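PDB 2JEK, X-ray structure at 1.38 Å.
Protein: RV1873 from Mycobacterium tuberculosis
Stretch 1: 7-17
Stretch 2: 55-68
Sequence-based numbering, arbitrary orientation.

Stretch 1 (7-17) PFDLKRFVYAQ
Stretch 2, residues 55-68: VRYGISSLEEAQAY

A loop beginning at Pro7 leads into a helix that includes residues 11-17; in the partner stretch a helix ends near Arg56, a turn and an extended segment follow (Gly58 -68/144, Ile59 -84/130), and helix 62-68 begins after Ser61, whose OG caps it by accepting from Glu64 N (3.1 Å). The two helix axes cross at -53°, N-to-C directions 53° apart, with a closest approach of 12.5 Å, and the Arg12-Glu64 and Phe13-Tyr68 side-chain pairs link the two helices. CA register pairs Phe8 with Glu64 (6.2 Å), Leu10 with Tyr68 (6.8 Å) and Phe13 with Tyr57 (7.3 Å).

The CA-to-CB bond of Phe8 (-94/4, chi1 m, chi2 -74°) points toward the other stretch: Glu64 CA lies 3.8 Å from the Phe8 ring centroid, 12° off the normal, a CH-pi contact, while Phe8 CD2 meets Ala67 CB at 3.5 Å. A water donates to Phe8 O (2.8 Å) and Glu64 OE1 (2.9 Å). Asp9 adopts a left-handed 56/44 backbone, and its O accepts from Arg12 NH1 (2.9 Å). Leu10 (mt) places CD1 4.0 Å from Ala67 CB.

Arg12 (chi1 p, chi2 and chi3 t, chi4 -78°) is the polar centre. Its NE donates to Arg56 O and its NH2 to Gly58 O, both at 2.8 Å; NH2 also forms a salt bridge with Glu64 OE2 (2.8 Å). All three acceptors lie near the guanidinium plane. Extended Glu64 (chi1 and chi2 t) is held from its other oxygen, OE1, by Ser60 N (2.8 Å) and Ser60 OG (2.6 Å).

Phe13 (m, chi2 -77°) receives the edge of Tyr68 (t, chi2 106°) on its face, centroids 5.0 Å apart and planes at 80°; its CZ reaches Ile59 CD1 at 3.8 Å. Ala16 CB packs 3.7 Å from Tyr57 CE1. Finally, a water accepts from Gln17 NE2 (3.0 Å) and lies 2.7 Å from Tyr68 OH.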

ATOM      1  N   PRO A   7      -4.087  17.897   8.465  1.00 18.29           N
ATOM      2  CA  PRO A   7      -4.687  18.493   7.266  1.00 17.61           C
ATOM      3  C   PRO A   7      -5.129  17.477   6.205  1.00 16.56           C
ATOM      4  O   PRO A   7      -6.049  17.753   5.431  1.00 16.66           O
ATOM      5  CB  PRO A   7      -3.565  19.388   6.711  1.00 18.50           C
ATOM      6  CG  PRO A   7      -2.324  18.852   7.286  1.00 18.48           C
ATOM      7  CD  PRO A   7      -2.691  18.343   8.643  1.00 18.87           C
ATOM      8  N   PHE A   8      -4.482  16.311   6.173  1.00 14.29           N
ATOM      9  CA  PHE A   8      -4.847  15.275   5.199  1.00 13.04           C
ATOM     10  C   PHE A   8      -5.849  14.244   5.730  1.00 12.04           C
ATOM     11  O   PHE A   8      -6.175  13.290   5.027  1.00 11.97           O
ATOM     12  CB  PHE A   8      -3.601  14.550   4.690  1.00 12.95           C
ATOM     13  CG  PHE A   8      -2.677  15.419   3.882  1.00 11.93           C
ATOM     14  CD1 PHE A   8      -3.001  15.792   2.584  1.00 13.31           C
ATOM     15  CD2 PHE A   8      -1.476  15.855   4.427  1.00 14.96           C
ATOM     16  CE1 PHE A   8      -2.131  16.577   1.834  1.00 14.80           C
ATOM     17  CE2 PHE A   8      -0.602  16.656   3.688  1.00 15.72           C
ATOM     18  CZ  PHE A   8      -0.934  17.014   2.390  1.00 14.20           C
ATOM     19  N   ASP A   9      -6.339  14.430   6.954  1.00 12.04           N
ATOM     20  CA  ASP A   9      -7.267  13.463   7.559  1.00 12.06           C
ATOM     21  C   ASP A   9      -6.655  12.046   7.581  1.00 11.07           C
ATOM     22  O   ASP A   9      -7.318  11.044   7.261  1.00 10.52           O
ATOM     23  CB  ASP A   9      -8.628  13.494   6.842  1.00 12.69           C
ATOM     24  CG  ASP A   9      -9.698  12.671   7.549  1.00 14.16           C
ATOM     25  OD1 ASP A   9      -9.596  12.482   8.778  1.00 16.82           O
ATOM     26  OD2 ASP A   9     -10.634  12.215   6.861  1.00 16.94           O
ATOM     27  N   LEU A  10      -5.386  11.969   7.964  1.00 11.20           N
ATOM     28  CA  LEU A  10      -4.702  10.678   8.080  1.00 10.86           C
ATOM     29  C   LEU A  10      -5.328   9.841   9.181  1.00 11.39           C
ATOM     30  O   LEU A  10      -5.205   8.614   9.187  1.00 11.68           O
ATOM     31  CB  LEU A  10      -3.200  10.840   8.332  1.00 10.84           C
ATOM     32  CG  LEU A  10      -2.428  11.519   7.197  1.00 12.74           C
ATOM     33  CD1 LEU A  10      -0.980  11.706   7.628  1.00 11.81           C
ATOM     34  CD2 LEU A  10      -2.516  10.745   5.874  1.00 14.11           C
ATOM     35  N   LYS A  11      -6.016  10.495  10.117  1.00 11.58           N
ATOM     36  CA  LYS A  11      -6.696   9.746  11.162  1.00 13.05           C
ATOM     37  C   LYS A  11      -7.668   8.700  10.594  1.00 11.14           C
ATOM     38  O   LYS A  11      -7.895   7.668  11.228  1.00 11.03           O
ATOM     39  CB  LYS A  11      -7.364  10.676  12.181  1.00 13.78           C
ATOM     40  CG  LYS A  11      -8.616  11.388  11.697  1.00 16.51           C
ATOM     41  CD  LYS A  11      -9.275  12.178  12.822  1.00 18.35           C
ATOM     42  CE  LYS A  11     -10.408  13.045  12.310  1.00 23.50           C
ATOM     43  NZ  LYS A  11     -11.580  12.277  11.821  1.00 32.92           N
ATOM     44  N   ARG A  12      -8.218   8.940   9.399  1.00  9.50           N
ATOM     45  CA  ARG A  12      -9.124   7.975   8.792  1.00  9.01           C
ATOM     46  C   ARG A  12      -8.443   6.608   8.644  1.00  8.99           C
ATOM     47  O   ARG A  12      -9.080   5.570   8.835  1.00  9.36           O
ATOM     48  CB  ARG A  12      -9.687   8.486   7.454  1.00  9.35           C
ATOM     49  CG  ARG A  12      -8.781   8.403   6.212  1.00  8.44           C
ATOM     50  CD  ARG A  12      -9.459   9.167   5.078  1.00 10.15           C
ATOM     51  NE  ARG A  12      -8.769   9.105   3.788  1.00  9.26           N
ATOM     52  CZ  ARG A  12      -7.686   9.821   3.475  1.00  9.80           C
ATOM     53  NH1 ARG A  12      -7.123  10.613   4.372  1.00  9.12           N
ATOM     54  NH2 ARG A  12      -7.133   9.719   2.267  1.00  9.71           N
ATOM     55  N   PHE A  13      -7.145   6.616   8.347  1.00  9.16           N
ATOM     56  CA  PHE A  13      -6.414   5.360   8.207  1.00  8.36           C
ATOM     57  C   PHE A  13      -6.153   4.726   9.569  1.00  7.92           C
ATOM     58  O   PHE A  13      -6.292   3.518   9.732  1.00  8.15           O
ATOM     59  CB  PHE A  13      -5.098   5.556   7.458  1.00  7.34           C
ATOM     60  CG  PHE A  13      -5.263   5.985   6.025  1.00  6.50           C
ATOM     61  CD1 PHE A  13      -5.627   5.065   5.046  1.00  6.01           C
ATOM     62  CD2 PHE A  13      -5.005   7.299   5.654  1.00  7.91           C
ATOM     63  CE1 PHE A  13      -5.766   5.468   3.729  1.00  5.95           C
ATOM     64  CE2 PHE A  13      -5.133   7.718   4.337  1.00  7.75           C
ATOM     65  CZ  PHE A  13      -5.499   6.788   3.372  1.00  6.16           C
ATOM     66  N   VAL A  14      -5.797   5.550  10.554  1.00  7.93           N
ATOM     67  CA  VAL A  14      -5.537   5.031  11.892  1.00  8.15           C
ATOM     68  C   VAL A  14      -6.772   4.309  12.435  1.00  7.97           C
ATOM     69  O   VAL A  14      -6.661   3.209  12.948  1.00  8.73           O
ATOM     70  CB  VAL A  14      -5.098   6.155  12.872  1.00  9.16           C
ATOM     71  CG1 VAL A  14      -4.984   5.625  14.302  1.00 10.11           C
ATOM     72  CG2 VAL A  14      -3.777   6.783  12.422  1.00  9.15           C
ATOM     73  N   TYR A  15      -7.942   4.926  12.292  1.00  8.12           N
ATOM     74  CA  TYR A  15      -9.156   4.351  12.844  1.00  8.60           C
ATOM     75  C   TYR A  15      -9.669   3.153  12.054  1.00  8.01           C
ATOM     76  O   TYR A  15     -10.258   2.255  12.635  1.00  8.80           O
ATOM     77  CB  TYR A  15     -10.256   5.417  12.993  1.00  9.73           C
ATOM     78  CG  TYR A  15      -9.862   6.636  13.812  1.00 12.14           C
ATOM     79  CD1 TYR A  15      -9.094   6.510  14.957  1.00 13.91           C
ATOM     80  CD2 TYR A  15     -10.281   7.903  13.435  1.00 14.99           C
ATOM     81  CE1 TYR A  15      -8.729   7.629  15.709  1.00 14.80           C
ATOM     82  CE2 TYR A  15      -9.945   9.027  14.186  1.00 15.28           C
ATOM     83  CZ  TYR A  15      -9.174   8.875  15.318  1.00 13.69           C
ATOM     84  OH  TYR A  15      -8.819   9.969  16.065  1.00 17.73           O
ATOM     85  N   ALA A  16      -9.470   3.153  10.735  1.00  7.73           N
ATOM     86  CA  ALA A  16      -9.826   1.987   9.910  1.00  7.82           C
ATOM     87  C   ALA A  16      -8.938   0.798  10.257  1.00  7.90           C
ATOM     88  O   ALA A  16      -9.394  -0.344  10.310  1.00  8.61           O
ATOM     89  CB  ALA A  16      -9.709   2.316   8.419  1.00  8.23           C
ATOM     90  N   GLN A  17      -7.662   1.074  10.495  1.00  7.56           N
ATOM     91  CA  GLN A  17      -6.726   0.014  10.840  1.00  7.44           C
ATOM     92  C   GLN A  17      -6.966  -0.586  12.221  1.00  9.17           C
ATOM     93  O   GLN A  17      -6.716  -1.770  12.433  1.00  8.86           O
ATOM     94  CB  GLN A  17      -5.280   0.508  10.746  1.00  7.93           C
ATOM     95  CG  GLN A  17      -4.777   0.743   9.322  1.00  7.33           C
ATOM     96  CD  GLN A  17      -3.340   1.238   9.302  1.00  8.71           C
ATOM     97  OE1 GLN A  17      -2.709   1.361  10.344  1.00  9.52           O
ATOM     98  NE2 GLN A  17      -2.830   1.543   8.117  1.00  8.15           N
ATOM     99  N   VAL A  55     -12.458   5.246  -2.894  1.00 11.81           N
ATOM    100  CA  VAL A  55     -12.355   6.705  -2.955  1.00 11.94           C
ATOM    101  C   VAL A  55     -12.007   7.297  -1.582  1.00 11.41           C
ATOM    102  O   VAL A  55     -11.067   8.081  -1.461  1.00 10.63           O
ATOM    103  CB  VAL A  55     -13.638   7.351  -3.537  1.00 11.53           C
ATOM    104  CG1 VAL A  55     -13.535   8.869  -3.531  1.00 13.95           C
ATOM    105  CG2 VAL A  55     -13.862   6.855  -4.973  1.00 13.51           C
ATOM    106  N   ARG A  56     -12.747   6.892  -0.558  1.00 11.08           N
ATOM    107  CA  ARG A  56     -12.536   7.360   0.821  1.00 11.87           C
ATOM    108  C   ARG A  56     -11.087   7.188   1.265  1.00 10.70           C
ATOM    109  O   ARG A  56     -10.475   8.112   1.815  1.00 10.65           O
ATOM    110  CB  ARG A  56     -13.466   6.562   1.738  1.00 13.79           C
ATOM    111  CG  ARG A  56     -13.531   6.970   3.179  1.00 18.04           C
ATOM    112  CD  ARG A  56     -14.693   6.233   3.847  1.00 21.32           C
ATOM    113  NE  ARG A  56     -15.926   6.363   3.064  1.00 24.53           N
ATOM    114  CZ  ARG A  56     -16.705   5.354   2.678  1.00 25.41           C
ATOM    115  NH1 ARG A  56     -16.436   4.101   3.012  1.00 26.56           N
ATOM    116  NH2 ARG A  56     -17.782   5.605   1.958  1.00 30.30           N
ATOM    117  N   TYR A  57     -10.546   6.000   1.023  1.00  8.53           N
ATOM    118  CA  TYR A  57      -9.201   5.643   1.487  1.00  7.53           C
ATOM    119  C   TYR A  57      -8.125   5.897   0.445  1.00  8.54           C
ATOM    120  O   TYR A  57      -6.951   5.583   0.663  1.00  9.39           O
ATOM    121  CB  TYR A  57      -9.175   4.201   2.025  1.00  8.47           C
ATOM    122  CG  TYR A  57     -10.019   4.095   3.277  1.00  7.59           C
ATOM    123  CD1 TYR A  57      -9.632   4.754   4.449  1.00  7.77           C
ATOM    124  CD2 TYR A  57     -11.211   3.362   3.282  1.00  6.93           C
ATOM    125  CE1 TYR A  57     -10.413   4.693   5.610  1.00  8.03           C
ATOM    126  CE2 TYR A  57     -11.995   3.285   4.439  1.00  8.80           C
ATOM    127  CZ  TYR A  57     -11.582   3.952   5.595  1.00  8.92           C
ATOM    128  OH  TYR A  57     -12.343   3.887   6.739  1.00 10.53           O
ATOM    129  N   GLY A  58      -8.536   6.492  -0.675  1.00  8.71           N
ATOM    130  CA  GLY A  58      -7.601   6.898  -1.713  1.00  8.23           C
ATOM    131  C   GLY A  58      -6.718   8.034  -1.217  1.00  8.62           C
ATOM    132  O   GLY A  58      -7.157   8.901  -0.442  1.00  9.16           O
ATOM    133  N   ILE A  59      -5.456   8.014  -1.645  1.00  7.63           N
ATOM    134  CA  ILE A  59      -4.493   9.073  -1.321  1.00  8.46           C
ATOM    135  C   ILE A  59      -4.684  10.194  -2.330  1.00  9.30           C
ATOM    136  O   ILE A  59      -4.719   9.935  -3.533  1.00  9.04           O
ATOM    137  CB  ILE A  59      -3.051   8.510  -1.373  1.00  8.42           C
ATOM    138  CG1 ILE A  59      -2.870   7.422  -0.307  1.00  8.01           C
ATOM    139  CG2 ILE A  59      -1.986   9.625  -1.234  1.00  7.90           C
ATOM    140  CD1 ILE A  59      -2.716   7.936   1.125  1.00 10.45           C
ATOM    141  N   SER A  60      -4.811  11.430  -1.844  1.00  9.38           N
ATOM    142  CA  SER A  60      -5.201  12.541  -2.720  1.00 10.53           C
ATOM    143  C   SER A  60      -4.082  13.007  -3.656  1.00 10.17           C
ATOM    144  O   SER A  60      -4.343  13.501  -4.754  1.00 11.85           O
ATOM    145  CB  SER A  60      -5.698  13.734  -1.898  1.00 10.65           C
ATOM    146  OG  SER A  60      -4.673  14.252  -1.072  1.00 11.74           O
ATOM    147  N   SER A  61      -2.842  12.866  -3.206  1.00 10.38           N
ATOM    148  CA  SER A  61      -1.705  13.499  -3.868  1.00 11.01           C
ATOM    149  C   SER A  61      -0.399  12.897  -3.381  1.00 11.11           C
ATOM    150  O   SER A  61      -0.369  12.209  -2.354  1.00  9.19           O
ATOM    151  CB  SER A  61      -1.706  14.998  -3.552  1.00 11.61           C
ATOM    152  OG  SER A  61      -1.455  15.210  -2.170  1.00 12.32           O
ATOM    153  N   LEU A  62       0.699  13.192  -4.082  1.00 11.67           N
ATOM    154  CA  LEU A  62       2.005  12.782  -3.575  1.00 12.64           C
ATOM    155  C   LEU A  62       2.288  13.379  -2.179  1.00 11.22           C
ATOM    156  O   LEU A  62       2.902  12.724  -1.336  1.00 11.09           O
ATOM    157  CB  LEU A  62       3.144  13.119  -4.553  1.00 13.87           C
ATOM    158  CG  LEU A  62       4.437  12.328  -4.290  1.00 14.84           C
ATOM    159  CD1 LEU A  62       4.262  10.855  -4.681  1.00 18.72           C
ATOM    160  CD2 LEU A  62       5.637  12.944  -4.996  1.00 16.20           C
ATOM    161  N   GLU A  63       1.846  14.618  -1.959  1.00 12.02           N
ATOM    162  CA  GLU A  63       2.059  15.296  -0.673  1.00 12.12           C
ATOM    163  C   GLU A  63       1.351  14.540   0.455  1.00 10.67           C
ATOM    164  O   GLU A  63       1.902  14.395   1.552  1.00 10.65           O
ATOM    165  CB  GLU A  63       1.593  16.756  -0.720  1.00 13.36           C
ATOM    166  CG  GLU A  63       2.477  17.697  -1.552  1.00 16.79           C
ATOM    167  CD  GLU A  63       2.290  17.565  -3.073  1.00 23.74           C
ATOM    168  OE1 GLU A  63       1.312  16.941  -3.554  1.00 17.20           O
ATOM    169  OE2 GLU A  63       3.146  18.111  -3.805  1.00 30.28           O
ATOM    170  N   GLU A  64       0.146  14.025   0.183  1.00  9.68           N
ATOM    171  CA  GLU A  64      -0.521  13.205   1.194  1.00  9.38           C
ATOM    172  C   GLU A  64       0.251  11.897   1.452  1.00  9.10           C
ATOM    173  O   GLU A  64       0.384  11.471   2.595  1.00  8.92           O
ATOM    174  CB  GLU A  64      -1.983  12.928   0.840  1.00  9.43           C
ATOM    175  CG  GLU A  64      -2.653  12.051   1.894  1.00 10.18           C
ATOM    176  CD  GLU A  64      -4.144  11.858   1.718  1.00 11.21           C
ATOM    177  OE1 GLU A  64      -4.764  12.427   0.790  1.00 11.61           O
ATOM    178  OE2 GLU A  64      -4.718  11.114   2.541  1.00 11.86           O
ATOM    179  N   ALA A  65       0.772  11.282   0.391  1.00  8.81           N
ATOM    180  CA  ALA A  65       1.581  10.064   0.559  1.00  8.83           C
ATOM    181  C   ALA A  65       2.795  10.344   1.431  1.00  9.32           C
ATOM    182  O   ALA A  65       3.176   9.537   2.284  1.00  9.06           O
ATOM    183  CB  ALA A  65       2.002   9.494  -0.798  1.00  9.32           C
ATOM    184  N   GLN A  66       3.396  11.515   1.225  1.00 10.01           N
ATOM    185  CA  GLN A  66       4.564  11.900   2.025  1.00 10.21           C
ATOM    186  C   GLN A  66       4.196  12.116   3.490  1.00  9.00           C
ATOM    187  O   GLN A  66       4.908  11.669   4.393  1.00 10.47           O
ATOM    188  CB  GLN A  66       5.225  13.138   1.430  1.00 10.37           C
ATOM    189  CG  GLN A  66       5.852  12.830   0.083  1.00 10.43           C
ATOM    190  CD  GLN A  66       6.476  14.017  -0.604  1.00 11.73           C
ATOM    191  OE1 GLN A  66       6.099  15.167  -0.363  1.00 14.93           O
ATOM    192  NE2 GLN A  66       7.442  13.739  -1.486  1.00 12.35           N
ATOM    193  N   ALA A  67       3.060  12.766   3.714  1.00  9.28           N
ATOM    194  CA  ALA A  67       2.541  12.930   5.081  1.00 10.44           C
ATOM    195  C   ALA A  67       2.232  11.581   5.742  1.00 10.54           C
ATOM    196  O   ALA A  67       2.460  11.383   6.936  1.00 10.83           O
ATOM    197  CB  ALA A  67       1.321  13.819   5.077  1.00 11.01           C
ATOM    198  N   TYR A  68       1.716  10.651   4.946  1.00  9.69           N
ATOM    199  CA  TYR A  68       1.390   9.314   5.428  1.00  9.10           C
ATOM    200  C   TYR A  68       2.655   8.618   5.943  1.00  9.33           C
ATOM    201  O   TYR A  68       2.678   8.043   7.040  1.00 10.31           O
ATOM    202  CB  TYR A  68       0.739   8.536   4.278  1.00  8.06           C
ATOM    203  CG  TYR A  68       0.153   7.187   4.647  1.00  7.08           C
ATOM    204  CD1 TYR A  68      -1.233   7.009   4.739  1.00  6.21           C
ATOM    205  CD2 TYR A  68       0.983   6.094   4.897  1.00  7.81           C
ATOM    206  CE1 TYR A  68      -1.766   5.777   5.062  1.00  6.70           C
ATOM    207  CE2 TYR A  68       0.448   4.859   5.232  1.00  7.80           C
ATOM    208  CZ  TYR A  68      -0.922   4.718   5.324  1.00  5.71           C
ATOM    209  OH  TYR A  68      -1.497   3.511   5.649  1.00  7.34           O
TER
HETATM  210  O   HOH W   1      -6.854  13.676   2.373  1.00 20.81           O
HETATM  211  O   HOH W   2     -11.878   5.637   8.704  1.00 11.01           O
HETATM  212  O   HOH W   3       0.011   2.044   7.279  1.00  7.53           O